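PDB 2H0A: transcriptional regulator from Thermus thermophilus, which probably represses or otherwise regulates transcription, as a CcpA-like regulator whose core has the fold of the periplasmic binding proteins. Local coordinates for residues A10-F13 / Y14-L17; A240-L243 / L244-M248. All blocks are in the same frame, centred on the assembly; numbering follows the deposited sequence.

Contact 1 (A10-F13 / Y14-L17)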
loop_
_atom_site.group_PDB
_atom_site.type_symbol
_atom_site.label_atom_id
_atom_site.label_comp_id
_atom_site.label_asym_id
_atom_site.label_seq_id
_atom_site.Cartn_x
_atom_site.Cartn_y
_atom_site.Cartn_z
ATOM N N ALA A 10 -1.566 0.250 -7.653
ATOM C CA ALA A 10 -1.320 -1.159 -7.950
ATOM C C ALA A 10 -2.243 -1.991 -7.058
ATOM O O ALA A 10 -1.794 -2.760 -6.211
ATOM C CB ALA A 10 0.138 -1.524 -7.696
ATOM N N THR A 11 -3.543 -1.807 -7.262
ATOM C CA THR A 11 -4.581 -2.515 -6.523
ATOM C C THR A 11 -5.292 -3.433 -7.508
ATOM O O THR A 11 -5.040 -3.360 -8.708
ATOM C CB THR A 11 -5.599 -1.531 -5.942
ATOM O OG1 THR A 11 -6.019 -0.623 -6.968
ATOM C CG2 THR A 11 -4.983 -0.745 -4.802
ATOM N N GLU A 12 -6.172 -4.295 -7.016
ATOM C CA GLU A 12 -6.886 -5.210 -7.901
ATOM C C GLU A 12 -7.773 -4.443 -8.885
ATOM O O GLU A 12 -8.078 -4.929 -9.972
ATOM C CB GLU A 12 -7.734 -6.184 -7.078
ATOM C CG GLU A 12 -8.648 -7.070 -7.908
ATOM C CD GLU A 12 -7.899 -8.120 -8.708
ATOM O OE1 GLU A 12 -6.747 -7.854 -9.113
ATOM O OE2 GLU A 12 -8.469 -9.208 -8.945
ATOM N N PHE A 13 -8.169 -3.234 -8.496
ATOM C CA PHE A 13 -9.026 -2.395 -9.323
ATOM C C PHE A 13 -8.314 -1.987 -10.597
ATOM O O PHE A 13 -8.937 -1.826 -11.650
ATOM C CB PHE A 13 -9.440 -1.145 -8.545
ATOM C CG PHE A 13 -10.286 -0.179 -9.338
ATOM C CD1 PHE A 13 -11.627 -0.444 -9.587
ATOM C CD2 PHE A 13 -9.739 1.008 -9.827
ATOM C CE1 PHE A 13 -12.410 0.462 -10.305
ATOM C CE2 PHE A 13 -10.521 1.915 -10.543
ATOM C CZ PHE A 13 -11.855 1.639 -10.782
ATOM N N TYR A 14 -7.004 -1.814 -10.506
ATOM C CA TYR A 14 -6.242 -1.423 -11.672
ATOM C C TYR A 14 -5.844 -2.640 -12.476
ATOM O O TYR A 14 -5.657 -2.550 -13.685
ATOM C CB TYR A 14 -5.036 -0.591 -11.246
ATOM C CG TYR A 14 -5.487 0.691 -10.599
ATOM C CD1 TYR A 14 -6.031 1.723 -11.366
ATOM C CD2 TYR A 14 -5.522 0.814 -9.212
ATOM C CE1 TYR A 14 -6.612 2.836 -10.769
ATOM C CE2 TYR A 14 -6.101 1.921 -8.601
ATOM C CZ TYR A 14 -6.651 2.928 -9.386
ATOM O OH TYR A 14 -7.273 3.997 -8.776
ATOM N N ARG A 15 -5.735 -3.791 -11.825
ATOM C CA ARG A 15 -5.377 -4.981 -12.576
ATOM C C ARG A 15 -6.537 -5.257 -13.518
ATOM O O ARG A 15 -6.340 -5.443 -14.718
ATOM C CB ARG A 15 -5.162 -6.193 -11.665
ATOM C CG ARG A 15 -4.686 -7.422 -12.434
ATOM C CD ARG A 15 -4.798 -8.719 -11.644
ATOM N NE ARG A 15 -6.184 -9.141 -11.448
ATOM C CZ ARG A 15 -7.019 -9.462 -12.433
ATOM N NH1 ARG A 15 -6.620 -9.414 -13.696
ATOM N NH2 ARG A 15 -8.261 -9.821 -12.154
ATOM N N ARG A 16 -7.750 -5.264 -12.966
ATOM C CA ARG A 16 -8.960 -5.521 -13.748
ATOM C C ARG A 16 -9.191 -4.463 -14.813
ATOM O O ARG A 16 -9.683 -4.767 -15.896
ATOM C CB ARG A 16 -10.187 -5.570 -12.841
ATOM C CG ARG A 16 -10.119 -6.607 -11.741
ATOM C CD ARG A 16 -11.266 -6.399 -10.770
ATOM N NE ARG A 16 -12.557 -6.548 -11.432
ATOM C CZ ARG A 16 -13.721 -6.180 -10.907
ATOM N NH1 ARG A 16 -13.765 -5.634 -9.699
ATOM N NH2 ARG A 16 -14.837 -6.353 -11.597
ATOM N N LEU A 17 -8.836 -3.223 -14.494
ATOM C CA LEU A 17 -9.014 -2.100 -15.404
ATOM C C LEU A 17 -8.165 -2.283 -16.650
ATOM O O LEU A 17 -8.636 -2.088 -17.767
ATOM C CB LEU A 17 -8.628 -0.797 -14.705
ATOM C CG LEU A 17 -9.286 0.476 -15.238
ATOM C CD1 LEU A 17 -10.786 0.412 -14.967
ATOM C CD2 LEU A 17 -8.692 1.696 -14.562
#

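Contact 2 (A240-L243 / L244-M248)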
loop_
_atom_site.group_PDB
_atom_site.type_symbol
_atom_site.label_atom_id
_atom_site.label_comp_id
_atom_site.label_asym_id
_atom_site.label_seq_id
_atom_site.Cartn_x
_atom_site.Cartn_y
_atom_site.Cartn_z
ATOM N N ALA A 240 -13.119 2.396 -22.194
ATOM C CA ALA A 240 -12.123 3.461 -22.226
ATOM C C ALA A 240 -11.196 3.258 -23.426
ATOM O O ALA A 240 -10.815 4.209 -24.103
ATOM C CB ALA A 240 -11.319 3.440 -20.951
ATOM N N ALA A 241 -10.835 2.006 -23.681
ATOM C CA ALA A 241 -9.966 1.690 -24.801
ATOM C C ALA A 241 -10.650 1.996 -26.142
ATOM O O ALA A 241 -10.069 2.663 -27.001
ATOM C CB ALA A 241 -9.552 0.217 -24.741
ATOM N N GLN A 242 -11.883 1.517 -26.313
ATOM C CA GLN A 242 -12.629 1.733 -27.552
ATOM C C GLN A 242 -12.753 3.200 -27.925
ATOM O O GLN A 242 -12.529 3.567 -29.073
ATOM C CB GLN A 242 -14.027 1.119 -27.453
ATOM C CG GLN A 242 -14.893 1.350 -28.698
ATOM C CD GLN A 242 -14.393 0.624 -29.951
ATOM O OE1 GLN A 242 -14.709 1.027 -31.076
ATOM N NE2 GLN A 242 -13.629 -0.453 -29.763
ATOM N N LEU A 243 -13.120 4.034 -26.959
ATOM C CA LEU A 243 -13.260 5.466 -27.203
ATOM C C LEU A 243 -11.942 6.005 -27.709
ATOM O O LEU A 243 -11.907 6.774 -28.666
ATOM C CB LEU A 243 -13.642 6.211 -25.919
ATOM C CG LEU A 243 -15.040 6.003 -25.330
ATOM C CD1 LEU A 243 -15.084 6.556 -23.925
ATOM C CD2 LEU A 243 -16.076 6.683 -26.200
ATOM N N LEU A 244 -10.858 5.590 -27.058
ATOM C CA LEU A 244 -9.517 6.026 -27.425
ATOM C C LEU A 244 -9.226 5.701 -28.883
ATOM O O LEU A 244 -8.742 6.556 -29.627
ATOM C CB LEU A 244 -8.479 5.348 -26.533
ATOM C CG LEU A 244 -7.042 5.834 -26.706
ATOM C CD1 LEU A 244 -6.941 7.289 -26.297
ATOM C CD2 LEU A 244 -6.117 4.982 -25.869
ATOM N N LEU A 245 -9.515 4.461 -29.273
ATOM C CA LEU A 245 -9.314 3.987 -30.639
ATOM C C LEU A 245 -10.070 4.860 -31.610
ATOM O O LEU A 245 -9.515 5.337 -32.604
ATOM C CB LEU A 245 -9.828 2.563 -30.800
ATOM C CG LEU A 245 -8.921 1.392 -30.439
ATOM C CD1 LEU A 245 -9.678 0.098 -30.695
ATOM C CD2 LEU A 245 -7.644 1.440 -31.280
ATOM N N GLU A 246 -11.354 5.049 -31.326
ATOM C CA GLU A 246 -12.202 5.865 -32.178
ATOM C C GLU A 246 -11.518 7.201 -32.390
ATOM O O GLU A 246 -11.440 7.703 -33.506
ATOM C CB GLU A 246 -13.573 6.055 -31.528
ATOM C CG GLU A 246 -14.506 4.867 -31.714
ATOM C CD GLU A 246 -15.589 4.784 -30.651
ATOM O OE1 GLU A 246 -15.905 5.814 -30.021
ATOM O OE2 GLU A 246 -16.134 3.681 -30.448
ATOM N N ARG A 247 -10.997 7.761 -31.310
ATOM C CA ARG A 247 -10.324 9.040 -31.379
ATOM C C ARG A 247 -8.977 8.927 -32.106
ATOM O O ARG A 247 -8.630 9.784 -32.921
ATOM C CB ARG A 247 -10.126 9.589 -29.967
ATOM C CG ARG A 247 -10.558 11.031 -29.821
ATOM C CD ARG A 247 -11.976 11.180 -29.285
ATOM N NE ARG A 247 -12.594 12.404 -29.790
ATOM C CZ ARG A 247 -13.539 13.096 -29.163
ATOM N NH1 ARG A 247 -13.999 12.709 -27.985
ATOM N NH2 ARG A 247 -14.029 14.187 -29.721
ATOM N N MET A 248 -8.222 7.871 -31.815
ATOM C CA MET A 248 -6.928 7.687 -32.462
ATOM C C MET A 248 -7.120 7.424 -33.946
ATOM O O MET A 248 -6.219 7.659 -34.750
ATOM C CB MET A 248 -6.143 6.529 -31.826
ATOM C CG MET A 248 -5.639 6.805 -30.405
ATOM S SD MET A 248 -4.397 5.627 -29.798
ATOM C CE MET A 248 -5.251 4.066 -29.959
#

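Contact 1 (A10-F13 / Y14-L17)
Phe13 turns an edge of its ring onto the face of Tyr14, an edge-to-face (T-shaped) pair with planes at 89° and centroids 5.1 Å apart. This is the tightly packed part: Phe13 CD2 comes 3.7 Å from Tyr14 CZ, offset toward the rim of the tyrosine ring. The rings belong to successive residues and differ in first torsion: CG of Phe13 is anti to its backbone N (178°), whereas CG of Tyr14 lies beside its own (-64°). Tyr14 is buried, and its hydroxyl is hydrogen-bonded to Ser63. Phe13 and Tyr14 lie in the first turn of helix 12-25, which links strands 2-6 and 31-34 in a beta-alpha-beta unit. Thr11 holds the N-cap position, and its carbonyl O accepts from both Tyr14 N (3.1 Å) and Arg15 N (3.2 Å). Round the helix, Arg16 is also buried; its guanidinium is hydrogen-bonded to Asp216 O and His218 ND1 and forms a salt bridge with Glu234. The looser, solvent side carries Glu12 and the exposed Arg15, alongside each other in a side-on salt bridge. Arg15 NE reaches Glu12 OE1 at 2.7 Å, while NH2 meets OE2 at 3.3 Å from above the carboxylate plane, and Arg15 NH1 turns to Glu19.

Contact 2 (A240-L243 / L244-M248)
Different first torsions bring Gln242 and Glu246 together one helical turn apart: CG of Gln242 is anti to its backbone N (178°), while CG of Glu246 lies beside its backbone N (-80°). The glutamine chain then bends at its second torsion and the glutamate continues extended, making the two side chains cross at about a right angle. Glu246 OE2 comes 3.2 Å from Gln242 CG, and Glu246 CG lies 3.5 Å from the backbone O of Gln242. The other carboxylate oxygen, OE1, approaches Leu243 CD2 at 3.9 Å and forms a salt bridge with Arg256. Beneath these side chains runs regular alpha-helical i to i+4 bonding: Leu245 N to Ala241 O, Glu246 N to Gln242 O (2.9 Å, nearly straight at 172°) and Arg247 N to Leu243 O. This is the C-terminal part of helix 233-248, which packs against helix 12-25 and against strands 81-84 and 92-96 of the sheet in the periplasmic-binding-protein-like fold. Ala241 and Leu245 touch helix 12-25, whereas Leu243 and Leu244 rest on Val82 of strand 81-84. With an alanine at the position of Glu246, Arg256 would probably be left without this carboxylate partner and Gln242 CG without the cover that OE2 gives it. Arg256 also donates to Leu243 O, which therefore receives a side-chain bond as well as the one from Arg247 N. In the last turn, Arg247 forms a salt bridge with Asp92.

In the fold
Contact 1 precedes contact 2 along the chain, and their centres are 20 Å apart. They do not touch, with nearest atoms about 7 Å from each other. Each occupies one turn or two of a different helix: 10-17 spans the N-cap and first turns of helix 12-25, and 240-248 ends helix 233-248. The two helices pack together, through Val233 near contact 1 and, farther along, through residues of contact 2 against the later part of helix 12-25. A helix from early in the sequence is thereby joined to one from late in it, consistent with the periplasmic-binding-protein-like fold, in which the chain passes between its lobes more than once.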